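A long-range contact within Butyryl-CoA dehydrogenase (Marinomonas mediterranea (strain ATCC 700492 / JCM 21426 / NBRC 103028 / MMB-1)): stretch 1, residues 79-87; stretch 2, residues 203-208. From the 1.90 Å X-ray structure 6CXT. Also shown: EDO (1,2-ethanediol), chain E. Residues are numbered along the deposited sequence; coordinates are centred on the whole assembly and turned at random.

Stretch 1, residues 79-87: TDTGLLFAG
Stretch 2 203-208: GLRSAP

Stretch 1 enters a helix at Thr 81 (phi/psi near -60/-43 through Gly 87), with Asp 80 (-84/82) as N-cap; stretch 2 contains a type I turn from Leu 204 (57/42) to Ala 207, with Arg 205 at -50/-37 and Ser 206 at -73/-11, closed by Ala 207 N to Leu 204 O at 2.9 Å. The turn lies against the helix's first turns, both running in the same sense, with CA separations of 3.9 Å for Gly 82–Leu 204 and 4.9 Å for Ala 86–Ala 207, burying 354 Å² in all.

The hollow is Gly 82. An ideal CB there would lie 3.0 Å from Leu 204 CA and 2.1 Å from EDO O1, so the bare CA makes room for both; Leu 204 CD2 lies 3.7 Å from Gly 82 CA. Leu 204 (m, t) also sets CD1 over one face of the Phe 85 ring (chi1 t, chi2 66°), with Leu 204 CD1 4.1 Å from Phe 85 CD2. The small bump of Ala 207 CB fits among Gly 82 O (3.3 Å), Phe 85 CD2 at the ring edge (3.4 Å) and Ala 86 CB (3.9 Å). These four side chains are buried and apolar.

Asp 80 (chi1 t, chi2 -15°) divides its carboxylate: OD1 accepts the capping bond from Leu 83 N (3.0 Å), while OD2 accepts from Ser 206 OG (m) at 2.7 Å; Ser 206 CA-to-CB points toward stretch 1, bringing its short hydroxyl within reach. Ethanediol bridges the stretches: O1 donates to Asp 80 OD1 (2.6 Å) and accepts from Ser 206 N (2.9 Å); O2 accepts from Gly 82 N (3.0 Å).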

# COMPACT_ATOMS: atom_id res chain seq x y z
N THR B 79 -29.58 -0.53 4.08
CA THR B 79 -28.60 -1.51 3.64
C THR B 79 -28.62 -1.82 2.15
O THR B 79 -27.68 -2.39 1.64
CB THR B 79 -28.72 -2.83 4.37
OG1 THR B 79 -30.10 -3.20 4.33
CG2 THR B 79 -28.16 -2.66 5.85
N ASP B 80 -29.70 -1.45 1.46
CA ASP B 80 -29.71 -1.69 -0.00
C ASP B 80 -29.00 -0.53 -0.71
O ASP B 80 -29.59 0.42 -1.23
CB ASP B 80 -31.15 -1.86 -0.51
CG ASP B 80 -31.18 -2.39 -1.93
OD1 ASP B 80 -30.12 -2.35 -2.63
OD2 ASP B 80 -32.27 -2.81 -2.34
N THR B 81 -27.68 -0.62 -0.75
CA THR B 81 -26.85 0.37 -1.42
C THR B 81 -27.23 0.50 -2.91
O THR B 81 -27.19 1.59 -3.46
CB THR B 81 -25.37 -0.04 -1.22
OG1 THR B 81 -25.16 -0.18 0.22
CG2 THR B 81 -24.37 1.01 -1.79
N GLY B 82 -27.49 -0.63 -3.55
CA GLY B 82 -27.77 -0.71 -5.00
C GLY B 82 -28.98 0.15 -5.30
O GLY B 82 -29.03 0.87 -6.32
N LEU B 83 -29.95 0.08 -4.39
CA LEU B 83 -31.18 0.88 -4.56
C LEU B 83 -30.89 2.38 -4.48
O LEU B 83 -31.38 3.18 -5.31
CB LEU B 83 -32.28 0.46 -3.56
CG LEU B 83 -33.59 1.30 -3.62
CD1 LEU B 83 -34.22 1.15 -4.99
CD2 LEU B 83 -34.60 0.80 -2.60
N LEU B 84 -30.09 2.78 -3.50
CA LEU B 84 -29.69 4.19 -3.36
C LEU B 84 -28.94 4.65 -4.60
O LEU B 84 -29.12 5.79 -5.03
CB LEU B 84 -28.81 4.38 -2.11
CG LEU B 84 -29.62 4.18 -0.82
CD1 LEU B 84 -28.64 4.29 0.36
CD2 LEU B 84 -30.80 5.20 -0.68
N PHE B 85 -28.08 3.78 -5.10
CA PHE B 85 -27.27 4.05 -6.29
C PHE B 85 -28.20 4.29 -7.51
O PHE B 85 -28.04 5.27 -8.21
CB PHE B 85 -26.37 2.86 -6.55
CG PHE B 85 -25.68 2.88 -7.88
CD1 PHE B 85 -24.74 3.84 -8.19
CD2 PHE B 85 -25.92 1.87 -8.81
CE1 PHE B 85 -24.10 3.86 -9.47
CE2 PHE B 85 -25.31 1.86 -10.08
CZ PHE B 85 -24.37 2.84 -10.39
N ALA B 86 -29.15 3.38 -7.74
CA ALA B 86 -30.18 3.58 -8.82
C ALA B 86 -30.84 4.95 -8.69
O ALA B 86 -31.05 5.66 -9.70
CB ALA B 86 -31.22 2.45 -8.78
N GLY B 87 -31.20 5.32 -7.46
CA GLY B 87 -31.92 6.55 -7.18
C GLY B 87 -31.03 7.74 -7.47
O GLY B 87 -31.50 8.76 -7.98
N GLY B 203 -22.11 -6.84 -7.82
CA GLY B 203 -22.88 -6.21 -6.75
C GLY B 203 -24.02 -5.36 -7.23
O GLY B 203 -24.37 -5.41 -8.44
N LEU B 204 -24.59 -4.61 -6.29
CA LEU B 204 -25.61 -3.55 -6.58
C LEU B 204 -26.79 -4.16 -7.32
O LEU B 204 -27.27 -3.59 -8.33
CB LEU B 204 -24.99 -2.39 -7.38
CG LEU B 204 -23.75 -1.71 -6.77
CD1 LEU B 204 -23.01 -0.88 -7.83
CD2 LEU B 204 -24.09 -0.80 -5.57
N ARG B 205 -27.19 -5.34 -6.87
CA ARG B 205 -28.27 -6.09 -7.48
C ARG B 205 -29.56 -5.27 -7.69
O ARG B 205 -30.21 -5.43 -8.71
CB ARG B 205 -28.49 -7.41 -6.70
N SER B 206 -29.91 -4.37 -6.78
CA SER B 206 -31.15 -3.59 -6.93
C SER B 206 -31.08 -2.52 -8.01
O SER B 206 -32.12 -1.93 -8.33
CB SER B 206 -31.65 -2.98 -5.63
OG SER B 206 -31.92 -4.03 -4.69
N ALA B 207 -29.88 -2.24 -8.53
CA ALA B 207 -29.74 -1.20 -9.58
C ALA B 207 -29.63 -1.98 -10.89
O ALA B 207 -28.60 -2.56 -11.17
CB ALA B 207 -28.50 -0.32 -9.36
N PRO B 208 -30.70 -1.98 -11.72
CA PRO B 208 -30.61 -2.72 -12.97
C PRO B 208 -29.49 -2.18 -13.84
O PRO B 208 -29.25 -0.96 -13.83
CB PRO B 208 -31.95 -2.40 -13.68
CG PRO B 208 -32.83 -1.99 -12.61
CD PRO B 208 -31.97 -1.27 -11.59
C1 EDO E . -27.98 -4.75 -3.55
O1 EDO E . -28.66 -3.72 -4.29
C2 EDO E . -27.33 -4.29 -2.23
O2 EDO E . -26.37 -3.27 -2.61